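PDB 5K1S: oxidoreductase, zinc-binding dehydrogenase family from Myxococcus xanthus, which is a medium-chain, zinc-binding reductase (AibC) involved in alternative de novo isovaleryl coenzyme A biosynthesis, probably using NADP. Local coordinates for residues C54-D60 against L77-A81; A102-R106 against V164-T168; N127-G131 against M142-V146; N159-T163 against R354-V358. One frame throughout, in Å; residues are numbered along the deposited sequence.

Contact 1 of 4, residues C54-D60 against L77-A81; sequences CGVCYHD and LGHEA. With ZN (zinc ion), chain F.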
loop_
_atom_site.group_PDB
_atom_site.type_symbol
_atom_site.label_atom_id
_atom_site.label_comp_id
_atom_site.label_asym_id
_atom_site.label_seq_id
_atom_site.Cartn_x
_atom_site.Cartn_y
_atom_site.Cartn_z
ATOM N N CYS A 54 -1.558 -8.602 -32.694
ATOM C CA CYS A 54 -1.880 -8.962 -31.319
ATOM C C CYS A 54 -0.591 -9.269 -30.578
ATOM O O CYS A 54 0.154 -10.173 -30.971
ATOM C CB CYS A 54 -2.824 -10.164 -31.251
ATOM S SG CYS A 54 -3.284 -10.600 -29.556
ATOM N N GLY A 55 -0.336 -8.525 -29.507
ATOM C CA GLY A 55 0.862 -8.747 -28.730
ATOM C C GLY A 55 0.819 -10.070 -27.989
ATOM O O GLY A 55 -0.230 -10.528 -27.536
ATOM N N VAL A 56 1.988 -10.692 -27.872
ATOM C CA VAL A 56 2.143 -11.935 -27.125
ATOM C C VAL A 56 2.588 -11.569 -25.716
ATOM O O VAL A 56 3.691 -11.052 -25.516
ATOM C CB VAL A 56 3.147 -12.877 -27.799
ATOM C CG1 VAL A 56 3.256 -14.187 -27.019
ATOM C CG2 VAL A 56 2.743 -13.142 -29.242
ATOM N N CYS A 57 1.726 -11.832 -24.740
ATOM C CA CYS A 57 2.006 -11.573 -23.337
ATOM C C CYS A 57 2.161 -12.898 -22.600
ATOM O O CYS A 57 1.423 -13.851 -22.868
ATOM C CB CYS A 57 0.882 -10.743 -22.708
ATOM S SG CYS A 57 1.088 -10.407 -20.956
ATOM N N TYR A 58 3.127 -12.960 -21.679
ATOM C CA TYR A 58 3.352 -14.198 -20.937
ATOM C C TYR A 58 2.076 -14.675 -20.258
ATOM O O TYR A 58 1.902 -15.878 -20.029
ATOM C CB TYR A 58 4.458 -14.011 -19.900
ATOM C CG TYR A 58 4.788 -15.282 -19.151
ATOM C CD1 TYR A 58 5.652 -16.224 -19.693
ATOM C CD2 TYR A 58 4.229 -15.545 -17.908
ATOM C CE1 TYR A 58 5.954 -17.390 -19.016
ATOM C CE2 TYR A 58 4.525 -16.709 -17.224
ATOM C CZ TYR A 58 5.389 -17.627 -17.782
ATOM O OH TYR A 58 5.689 -18.788 -17.104
ATOM N N HIS A 59 1.182 -13.745 -19.918
ATOM C CA HIS A 59 -0.161 -14.113 -19.484
ATOM C C HIS A 59 -0.773 -15.147 -20.423
ATOM O O HIS A 59 -1.448 -16.081 -19.979
ATOM C CB HIS A 59 -1.025 -12.851 -19.420
ATOM C CG HIS A 59 -2.384 -13.060 -18.829
ATOM N ND1 HIS A 59 -2.618 -13.022 -17.471
ATOM C CD2 HIS A 59 -3.586 -13.286 -19.411
ATOM C CE1 HIS A 59 -3.903 -13.222 -17.241
ATOM N NE2 HIS A 59 -4.513 -13.383 -18.403
ATOM N N ASP A 60 -0.532 -14.999 -21.732
ATOM C CA ASP A 60 -1.068 -15.945 -22.706
ATOM C C ASP A 60 -0.486 -17.338 -22.503
ATOM O O ASP A 60 -1.171 -18.341 -22.725
ATOM C CB ASP A 60 -0.780 -15.461 -24.128
ATOM C CG ASP A 60 -1.410 -14.114 -24.429
ATOM O OD1 ASP A 60 -2.444 -13.782 -23.809
ATOM O OD2 ASP A 60 -0.871 -13.390 -25.292
ATOM N N LEU A 77 -6.880 -17.256 -27.886
ATOM C CA LEU A 77 -6.184 -16.523 -26.842
ATOM C C LEU A 77 -5.782 -15.134 -27.334
ATOM O O LEU A 77 -5.897 -14.805 -28.516
ATOM C CB LEU A 77 -4.949 -17.300 -26.381
ATOM C CG LEU A 77 -5.127 -18.806 -26.166
ATOM C CD1 LEU A 77 -3.884 -19.394 -25.509
ATOM C CD2 LEU A 77 -6.371 -19.121 -25.341
ATOM N N GLY A 78 -5.307 -14.315 -26.400
ATOM C CA GLY A 78 -4.765 -13.011 -26.731
ATOM C C GLY A 78 -5.613 -11.866 -26.226
ATOM O O GLY A 78 -6.813 -11.799 -26.510
ATOM N N HIS A 79 -4.997 -10.950 -25.478
ATOM C CA HIS A 79 -5.688 -9.787 -24.939
ATOM C C HIS A 79 -5.064 -8.468 -25.372
ATOM O O HIS A 79 -5.517 -7.408 -24.922
ATOM C CB HIS A 79 -5.722 -9.854 -23.405
ATOM C CG HIS A 79 -4.372 -9.768 -22.761
ATOM N ND1 HIS A 79 -3.798 -10.829 -22.095
ATOM C CD2 HIS A 79 -3.489 -8.746 -22.674
ATOM C CE1 HIS A 79 -2.617 -10.465 -21.628
ATOM N NE2 HIS A 79 -2.405 -9.206 -21.967
ATOM N N GLU A 80 -4.050 -8.498 -26.235
ATOM C CA GLU A 80 -3.276 -7.312 -26.574
ATOM C C GLU A 80 -3.410 -7.024 -28.065
ATOM O O GLU A 80 -2.413 -6.970 -28.789
ATOM C CB GLU A 80 -1.812 -7.525 -26.176
ATOM C CG GLU A 80 -1.114 -6.288 -25.638
ATOM C CD GLU A 80 0.271 -6.605 -25.096
ATOM O OE1 GLU A 80 0.642 -7.799 -25.074
ATOM O OE2 GLU A 80 0.989 -5.669 -24.685
ATOM N N ALA A 81 -4.641 -6.824 -28.525
ATOM C CA ALA A 81 -4.951 -6.749 -29.944
ATOM C C ALA A 81 -5.200 -5.307 -30.370
ATOM O O ALA A 81 -5.788 -4.518 -29.624
ATOM C CB ALA A 81 -6.176 -7.602 -30.275
HETATM ZN ZN ZN F . -0.817 -8.814 -20.793
HETATM O O HOH W 1 -2.095 -11.031 -25.467
#
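Metal binding dominates this contact. C57 SG binds the zinc ion at 2.5 Å and H79 NE2 binds it at 2.0 Å; C166 supplies the third protein ligand. The two segments thus give one ligand each, as in zinc-dependent medium-chain dehydrogenases. Side chains around the zinc also touch. C57 CB lies 3.7 Å from H79 CE1, and H59 CB meets the edge of the H79 ring at CE1, 3.6 Å away.

One backbone hydrogen bond crosses directly, G55 N to E80 O at 2.7 Å; beside it C54 and A81 form an antiparallel non-hydrogen-bonded pair. C57 is the N-cap of the helix that follows. With D60 it forms a capping box: C57 N donates to D60 OD2 at 3.1 Å, and H59 N makes a weak bond to C57 SG at 3.5 Å. Water 1 joins the segments. It donates to G55 O (2.8 Å) and D60 OD2 (2.7 Å) and accepts from H79 N (2.9 Å).

A CB on G55 would clash with E80 OE1. The backbone angles of G78 by themselves call for glycine, and a CB there would also clash with C54 SG.

The contact joins the end of strand 46-56 and the start of helix 58-64 to the start of strand 80-88. Strand 354-358 pairs with strand 46-56, and helix 339-347 packs on V56 and D60.

Contact 2 of 4, residues A102-R106 against V164-T168; sequences ATLQR and VCCTT. With ZN (zinc ion), chain F.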
loop_
_atom_site.group_PDB
_atom_site.type_symbol
_atom_site.label_atom_id
_atom_site.label_comp_id
_atom_site.label_asym_id
_atom_site.label_seq_id
_atom_site.Cartn_x
_atom_site.Cartn_y
_atom_site.Cartn_z
ATOM N N ALA A 102 -7.697 -0.556 -29.818
ATOM C CA ALA A 102 -6.821 -1.524 -29.172
ATOM C C ALA A 102 -7.507 -2.027 -27.910
ATOM O O ALA A 102 -8.021 -1.228 -27.123
ATOM C CB ALA A 102 -5.461 -0.910 -28.826
ATOM N N THR A 103 -7.509 -3.342 -27.720
ATOM C CA THR A 103 -8.249 -3.951 -26.623
ATOM C C THR A 103 -7.508 -3.799 -25.300
ATOM O O THR A 103 -6.274 -3.795 -25.246
ATOM C CB THR A 103 -8.490 -5.436 -26.894
ATOM O OG1 THR A 103 -7.233 -6.098 -27.085
ATOM C CG2 THR A 103 -9.362 -5.630 -28.131
ATOM N N LEU A 104 -8.282 -3.671 -24.224
ATOM C CA LEU A 104 -7.750 -3.754 -22.875
ATOM C C LEU A 104 -7.472 -5.215 -22.527
ATOM O O LEU A 104 -7.633 -6.122 -23.350
ATOM C CB LEU A 104 -8.726 -3.138 -21.873
ATOM C CG LEU A 104 -8.890 -1.617 -21.867
ATOM C CD1 LEU A 104 -10.068 -1.226 -20.996
ATOM C CD2 LEU A 104 -7.628 -0.941 -21.371
ATOM N N GLN A 105 -7.049 -5.452 -21.287
ATOM C CA GLN A 105 -6.870 -6.819 -20.817
ATOM C C GLN A 105 -8.201 -7.424 -20.385
ATOM O O GLN A 105 -8.549 -8.536 -20.801
ATOM C CB GLN A 105 -5.865 -6.846 -19.665
ATOM C CG GLN A 105 -4.469 -6.369 -20.060
ATOM C CD GLN A 105 -3.927 -5.275 -19.155
ATOM O OE1 GLN A 105 -4.637 -4.744 -18.304
ATOM N NE2 GLN A 105 -2.660 -4.933 -19.342
ATOM N N ARG A 106 -8.959 -6.703 -19.563
ATOM C CA ARG A 106 -10.213 -7.192 -19.011
ATOM C C ARG A 106 -11.289 -6.125 -19.150
ATOM O O ARG A 106 -11.008 -4.951 -19.402
ATOM C CB ARG A 106 -10.058 -7.586 -17.536
ATOM C CG ARG A 106 -9.614 -6.435 -16.644
ATOM C CD ARG A 106 -9.526 -6.844 -15.186
ATOM N NE ARG A 106 -10.835 -7.111 -14.595
ATOM C CZ ARG A 106 -11.691 -6.169 -14.210
ATOM N NH1 ARG A 106 -11.389 -4.887 -14.364
ATOM N NH2 ARG A 106 -12.856 -6.507 -13.677
ATOM N N VAL A 164 1.022 -1.934 -26.311
ATOM C CA VAL A 164 1.015 -0.757 -25.450
ATOM C C VAL A 164 0.317 -1.056 -24.129
ATOM O O VAL A 164 0.757 -0.604 -23.066
ATOM C CB VAL A 164 0.344 0.419 -26.187
ATOM C CG1 VAL A 164 0.258 1.648 -25.295
ATOM C CG2 VAL A 164 1.107 0.743 -27.457
ATOM N N CYS A 165 -0.777 -1.821 -24.169
ATOM C CA CYS A 165 -1.609 -1.996 -22.983
ATOM C C CYS A 165 -0.818 -2.617 -21.838
ATOM O O CYS A 165 -0.832 -2.108 -20.712
ATOM C CB CYS A 165 -2.827 -2.853 -23.322
ATOM S SG CYS A 165 -4.116 -2.837 -22.051
ATOM N N CYS A 166 -0.120 -3.717 -22.106
ATOM C CA CYS A 166 0.570 -4.463 -21.061
ATOM C C CYS A 166 1.946 -3.904 -20.730
ATOM O O CYS A 166 2.687 -4.540 -19.973
ATOM C CB CYS A 166 0.697 -5.930 -21.468
ATOM S SG CYS A 166 -0.888 -6.707 -21.783
ATOM N N THR A 167 2.306 -2.741 -21.271
ATOM C CA THR A 167 3.570 -2.100 -20.931
ATOM C C THR A 167 3.336 -0.639 -20.575
ATOM O O THR A 167 3.308 -0.279 -19.393
ATOM C CB THR A 167 4.564 -2.217 -22.087
ATOM O OG1 THR A 167 3.990 -1.658 -23.273
ATOM C CG2 THR A 167 4.921 -3.676 -22.336
ATOM N N THR A 168 3.161 0.212 -21.587
ATOM C CA THR A 168 2.895 1.622 -21.325
ATOM C C THR A 168 1.542 1.817 -20.653
ATOM O O THR A 168 1.390 2.720 -19.824
ATOM C CB THR A 168 2.960 2.419 -22.626
ATOM O OG1 THR A 168 4.221 2.188 -23.269
ATOM C CG2 THR A 168 2.799 3.910 -22.355
HETATM ZN ZN ZN F . -0.817 -8.814 -20.793
#
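Segment 102-106 runs off the end of strand 100-103 into a loop. Segment 164-168 enters helix 165-178 and includes a wider pi-type turn at 165-168. The backbones stay apart: the nearest CA atoms, those of L104 and C165, are 6.4 Å from each other. The contact is made by side chains, in part against the backbone of 103-104.

C165 points toward the loop. Its SG lies 3.8 Å from L104 CA, 4.0 Å from L104 CD2 and 4.0 Å from T103 O. The thiol sits against both the backbone and the leucine side chain. The end of the Q105 side chain reaches the start of the helix. Its NE2 is 3.7 Å from C165 SG and donates a nearly straight hydrogen bond to C166 SG at 3.5 Å. That sulfur also binds the zinc ion at 2.3 Å. Q105 is thus a second-shell residue, since it touches a ligand of the metal. It also packs on H79, another zinc ligand.

C57 and H79 complete the site. A Cys-His-Cys set of protein ligands, with the last cysteine near the start of a helix, resembles the catalytic zinc site of medium-chain dehydrogenases; a like role here is inferred.

Contact 3 of 4, residues N127-G131 against M142-V146; sequences NRFFG and MVAPV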
loop_
_atom_site.group_PDB
_atom_site.type_symbol
_atom_site.label_atom_id
_atom_site.label_comp_id
_atom_site.label_asym_id
_atom_site.label_seq_id
_atom_site.Cartn_x
_atom_site.Cartn_y
_atom_site.Cartn_z
ATOM N N ASN A 127 -15.632 -9.128 -14.998
ATOM C CA ASN A 127 -14.196 -9.388 -14.985
ATOM C C ASN A 127 -13.756 -10.211 -16.191
ATOM O O ASN A 127 -12.729 -10.895 -16.129
ATOM C CB ASN A 127 -13.795 -10.091 -13.687
ATOM C CG ASN A 127 -14.583 -11.364 -13.446
ATOM O OD1 ASN A 127 -15.312 -11.834 -14.322
ATOM N ND2 ASN A 127 -14.438 -11.931 -12.256
ATOM N N ARG A 128 -14.505 -10.151 -17.289
ATOM C CA ARG A 128 -14.157 -10.914 -18.479
ATOM C C ARG A 128 -12.858 -10.402 -19.087
ATOM O O ARG A 128 -12.665 -9.194 -19.251
ATOM C CB ARG A 128 -15.289 -10.835 -19.501
ATOM C CG ARG A 128 -16.505 -11.675 -19.138
ATOM C CD ARG A 128 -17.797 -10.924 -19.412
ATOM N NE ARG A 128 -17.807 -10.328 -20.744
ATOM C CZ ARG A 128 -18.680 -9.412 -21.146
ATOM N NH1 ARG A 128 -19.622 -8.973 -20.320
ATOM N NH2 ARG A 128 -18.610 -8.926 -22.378
ATOM N N PHE A 129 -11.973 -11.331 -19.422
ATOM C CA PHE A 129 -10.707 -11.031 -20.070
ATOM C C PHE A 129 -10.783 -11.361 -21.554
ATOM O O PHE A 129 -11.487 -12.286 -21.969
ATOM C CB PHE A 129 -9.566 -11.828 -19.430
ATOM C CG PHE A 129 -8.939 -11.160 -18.238
ATOM C CD1 PHE A 129 -9.570 -11.169 -17.007
ATOM C CD2 PHE A 129 -7.704 -10.541 -18.347
ATOM C CE1 PHE A 129 -8.984 -10.561 -15.906
ATOM C CE2 PHE A 129 -7.115 -9.933 -17.252
ATOM C CZ PHE A 129 -7.754 -9.945 -16.031
ATOM N N PHE A 130 -10.050 -10.594 -22.355
ATOM C CA PHE A 130 -9.868 -10.953 -23.753
ATOM C C PHE A 130 -8.930 -12.149 -23.855
ATOM O O PHE A 130 -7.892 -12.204 -23.191
ATOM C CB PHE A 130 -9.314 -9.770 -24.544
ATOM C CG PHE A 130 -10.317 -8.682 -24.784
ATOM C CD1 PHE A 130 -10.485 -7.659 -23.866
ATOM C CD2 PHE A 130 -11.094 -8.680 -25.931
ATOM C CE1 PHE A 130 -11.411 -6.659 -24.087
ATOM C CE2 PHE A 130 -12.024 -7.684 -26.154
ATOM C CZ PHE A 130 -12.182 -6.673 -25.233
ATOM N N GLY A 131 -9.305 -13.118 -24.686
ATOM C CA GLY A 131 -8.559 -14.354 -24.777
ATOM C C GLY A 131 -8.924 -15.385 -23.734
ATOM O O GLY A 131 -8.269 -16.432 -23.663
ATOM N N MET A 142 -12.280 -10.102 -34.244
ATOM C CA MET A 142 -12.734 -10.315 -32.878
ATOM C C MET A 142 -13.789 -9.272 -32.551
ATOM O O MET A 142 -13.723 -8.135 -33.026
ATOM C CB MET A 142 -11.576 -10.226 -31.875
ATOM C CG MET A 142 -10.972 -8.837 -31.734
ATOM S SD MET A 142 -9.528 -8.797 -30.652
ATOM C CE MET A 142 -10.266 -9.231 -29.078
ATOM N N VAL A 143 -14.757 -9.675 -31.744
ATOM C CA VAL A 143 -15.768 -8.761 -31.229
ATOM C C VAL A 143 -15.262 -8.173 -29.921
ATOM O O VAL A 143 -14.556 -8.829 -29.150
ATOM C CB VAL A 143 -17.123 -9.477 -31.054
ATOM C CG1 VAL A 143 -18.080 -8.650 -30.198
ATOM C CG2 VAL A 143 -17.742 -9.742 -32.414
ATOM N N ALA A 144 -15.627 -6.923 -29.668
ATOM C CA ALA A 144 -15.166 -6.225 -28.477
ATOM C C ALA A 144 -16.234 -5.258 -27.984
ATOM O O ALA A 144 -16.673 -4.388 -28.746
ATOM C CB ALA A 144 -13.871 -5.467 -28.771
ATOM N N PRO A 145 -16.685 -5.370 -26.735
ATOM C CA PRO A 145 -17.540 -4.316 -26.180
ATOM C C PRO A 145 -16.810 -2.983 -26.223
ATOM O O PRO A 145 -15.610 -2.905 -25.957
ATOM C CB PRO A 145 -17.796 -4.780 -24.740
ATOM C CG PRO A 145 -17.520 -6.245 -24.747
ATOM C CD PRO A 145 -16.447 -6.454 -25.765
ATOM N N VAL A 146 -17.542 -1.925 -26.577
ATOM C CA VAL A 146 -16.903 -0.618 -26.701
ATOM C C VAL A 146 -16.220 -0.231 -25.397
ATOM O O VAL A 146 -15.237 0.520 -25.400
ATOM C CB VAL A 146 -17.928 0.447 -27.146
ATOM C CG1 VAL A 146 -18.449 0.122 -28.543
ATOM C CG2 VAL A 146 -19.075 0.550 -26.147
#
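F130 is the main bump in this contact. Its ring projects from the loop 127-131 toward strand 141-145 and fits a hollow formed by M142, A144 and P145. One wall is the M142 side chain, whose CE comes very close to F130 CD2, at 3.3 Å. The floor is A144. Its small CB lies at the ring edge, 3.9 Å from F130 CE2, and the carbonyl V143 O is also near the ring plane, 4.1 Å from the same carbon. P145 closes the other end, with its CD 4.3 Å from F130 CZ.

A second, shallower fit lies beside it. R128 extends toward the strand and its NH2 rests 3.7 Å from P145 CG. P145 is thus touched by both residues, R128 at CG and F130 at CD. The nearest CA atoms, those of F130 and A144, are 8.5 Å apart. No hydrogen bond crosses the gap; the contact is van der Waals, mostly between side chains.

The contact joins the 127-131 loop to a sheet strand of the GroES-like domain. Backbone hydrogen bonds tie F130 to Q105 and R128 to M107. Strand 141-145 pairs with strand 46-56, and M142 packs on L49 and V51. Both F130 and M142 also touch T103 of strand 100-103.

Contact 4 of 4, residues N159-T163 against R354-V358; sequences NEAAT and RLVLV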
loop_
_atom_site.group_PDB
_atom_site.type_symbol
_atom_site.label_atom_id
_atom_site.label_comp_id
_atom_site.label_asym_id
_atom_site.label_seq_id
_atom_site.Cartn_x
_atom_site.Cartn_y
_atom_site.Cartn_z
ATOM N N ASN A 159 1.782 -2.690 -35.047
ATOM C CA ASN A 159 2.666 -3.516 -34.229
ATOM C C ASN A 159 3.010 -2.821 -32.917
ATOM O O ASN A 159 2.918 -3.421 -31.839
ATOM C CB ASN A 159 3.935 -3.860 -35.008
ATOM C CG ASN A 159 3.657 -4.729 -36.217
ATOM O OD1 ASN A 159 2.579 -5.310 -36.344
ATOM N ND2 ASN A 159 4.636 -4.831 -37.109
ATOM N N GLU A 160 3.418 -1.552 -32.988
ATOM C CA GLU A 160 3.716 -0.806 -31.770
ATOM C C GLU A 160 2.479 -0.667 -30.896
ATOM O O GLU A 160 2.573 -0.703 -29.663
ATOM C CB GLU A 160 4.274 0.573 -32.118
ATOM C CG GLU A 160 5.771 0.598 -32.367
ATOM C CD GLU A 160 6.298 2.007 -32.559
ATOM O OE1 GLU A 160 5.642 2.794 -33.274
ATOM O OE2 GLU A 160 7.360 2.331 -31.985
ATOM N N ALA A 161 1.306 -0.511 -31.515
ATOM C CA ALA A 161 0.079 -0.315 -30.752
ATOM C C ALA A 161 -0.373 -1.599 -30.067
ATOM O O ALA A 161 -0.973 -1.543 -28.988
ATOM C CB ALA A 161 -1.028 0.210 -31.666
ATOM N N ALA A 162 -0.093 -2.756 -30.669
ATOM C CA ALA A 162 -0.535 -4.032 -30.118
ATOM C C ALA A 162 0.259 -4.466 -28.894
ATOM O O ALA A 162 0.012 -5.567 -28.389
ATOM C CB ALA A 162 -0.446 -5.120 -31.187
ATOM N N THR A 163 1.205 -3.656 -28.410
ATOM C CA THR A 163 1.981 -3.996 -27.223
ATOM C C THR A 163 1.973 -2.862 -26.204
ATOM O O THR A 163 2.822 -2.835 -25.308
ATOM C CB THR A 163 3.422 -4.351 -27.600
ATOM O OG1 THR A 163 4.047 -3.229 -28.236
ATOM C CG2 THR A 163 3.447 -5.547 -28.545
ATOM N N ARG A 354 9.253 -7.193 -26.993
ATOM C CA ARG A 354 7.867 -7.604 -27.156
ATOM C C ARG A 354 7.687 -8.302 -28.497
ATOM O O ARG A 354 8.185 -7.826 -29.523
ATOM C CB ARG A 354 6.926 -6.401 -27.052
ATOM C CG ARG A 354 6.478 -6.088 -25.630
ATOM C CD ARG A 354 5.507 -7.144 -25.110
ATOM N NE ARG A 354 5.110 -6.909 -23.722
ATOM C CZ ARG A 354 5.731 -7.414 -22.658
ATOM N NH1 ARG A 354 6.798 -8.193 -22.799
ATOM N NH2 ARG A 354 5.282 -7.138 -21.439
ATOM N N LEU A 355 6.981 -9.429 -28.477
ATOM C CA LEU A 355 6.634 -10.166 -29.682
ATOM C C LEU A 355 5.221 -9.802 -30.117
ATOM O O LEU A 355 4.366 -9.461 -29.296
ATOM C CB LEU A 355 6.732 -11.674 -29.448
ATOM C CG LEU A 355 8.119 -12.193 -29.066
ATOM C CD1 LEU A 355 8.036 -13.650 -28.640
ATOM C CD2 LEU A 355 9.097 -12.023 -30.223
ATOM N N VAL A 356 4.984 -9.878 -31.424
ATOM C CA VAL A 356 3.706 -9.489 -32.010
ATOM C C VAL A 356 3.308 -10.532 -33.041
ATOM O O VAL A 356 4.130 -10.942 -33.867
ATOM C CB VAL A 356 3.781 -8.092 -32.657
ATOM C CG1 VAL A 356 2.452 -7.729 -33.301
ATOM C CG2 VAL A 356 4.173 -7.046 -31.620
ATOM N N LEU A 357 2.048 -10.956 -32.997
ATOM C CA LEU A 357 1.483 -11.848 -34.000
ATOM C C LEU A 357 0.688 -11.026 -35.007
ATOM O O LEU A 357 -0.188 -10.242 -34.624
ATOM C CB LEU A 357 0.589 -12.907 -33.354
ATOM C CG LEU A 357 1.294 -13.913 -32.443
ATOM C CD1 LEU A 357 0.276 -14.810 -31.753
ATOM C CD2 LEU A 357 2.300 -14.749 -33.222
ATOM N N VAL A 358 0.998 -11.206 -36.287
ATOM C CA VAL A 358 0.360 -10.476 -37.375
ATOM C C VAL A 358 -0.545 -11.455 -38.121
ATOM O O VAL A 358 -0.041 -12.368 -38.791
ATOM C CB VAL A 358 1.397 -9.855 -38.319
ATOM C CG1 VAL A 358 0.706 -9.045 -39.405
ATOM C CG2 VAL A 358 2.369 -8.986 -37.536
#
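R354 opens the strand segment. Its CB lies 3.9 Å from T163 CG2, so the base of the arginine packs against the threonine methyl. The rest of the side chain runs on toward the zinc site, and its nearest approach to the metal is about 6 Å. L355 turns its side chain away, but its carbonyl O is 4.1 Å from T163 CG2.

V356 is the centre of the contact. Its side chain points toward the other segment and touches three residues. V356 CG2 is 3.5 Å from T163 CG2 and 3.8 Å from N159 O. V356 CG1 is 4.4 Å from A162 CB and 3.9 Å from N159 OD1. The valine thus fills a hollow at the end of the helix.

L357 again faces away, as expected from strand alternation. V358 meets the helix at the margin, with its CG2 3.9 Å from N159 OD1.

No hydrogen bond joins the segments. T163 OG1 instead bonds to Q328.

The strand itself is well tied into its sheet: L355 and L357 bond to V56 and C54 of strand 46-56, and R354, V356 and V358 bond to strand 330-335. The end of helix 158-161 and the turn after it, A162 and T163, pack on strand 354-358 and lead to the zinc ligand C166. The C-terminal strand here returns to the sheet of the GroES-like catalytic domain, as in medium-chain dehydrogenases.

Overall arrangement
All four contacts reach one mixed sheet. Contact 1 comes first along the chain. Contact 3 is nested inside the loop closed by contact 2, and contacts 2 and 4 cross. Contacts 1 and 2 have centres about 9 Å apart and share the zinc ion. Strands 80-88 and 100-103 join them as sheet neighbours. The centres of contacts 1 and 4 are also about 9 Å apart, and strands 46-56 and 354-358 pair there. Contact 3 has its centre about 12 Å from those of contacts 1 and 2, and Q105 and F130 tie it to contact 2. Contacts 3 and 4 do not touch; their centres are about 18 Å apart. Residues far apart in sequence thus gather round one zinc, beside a sheet that strand 354-358 joins from the end of the chain.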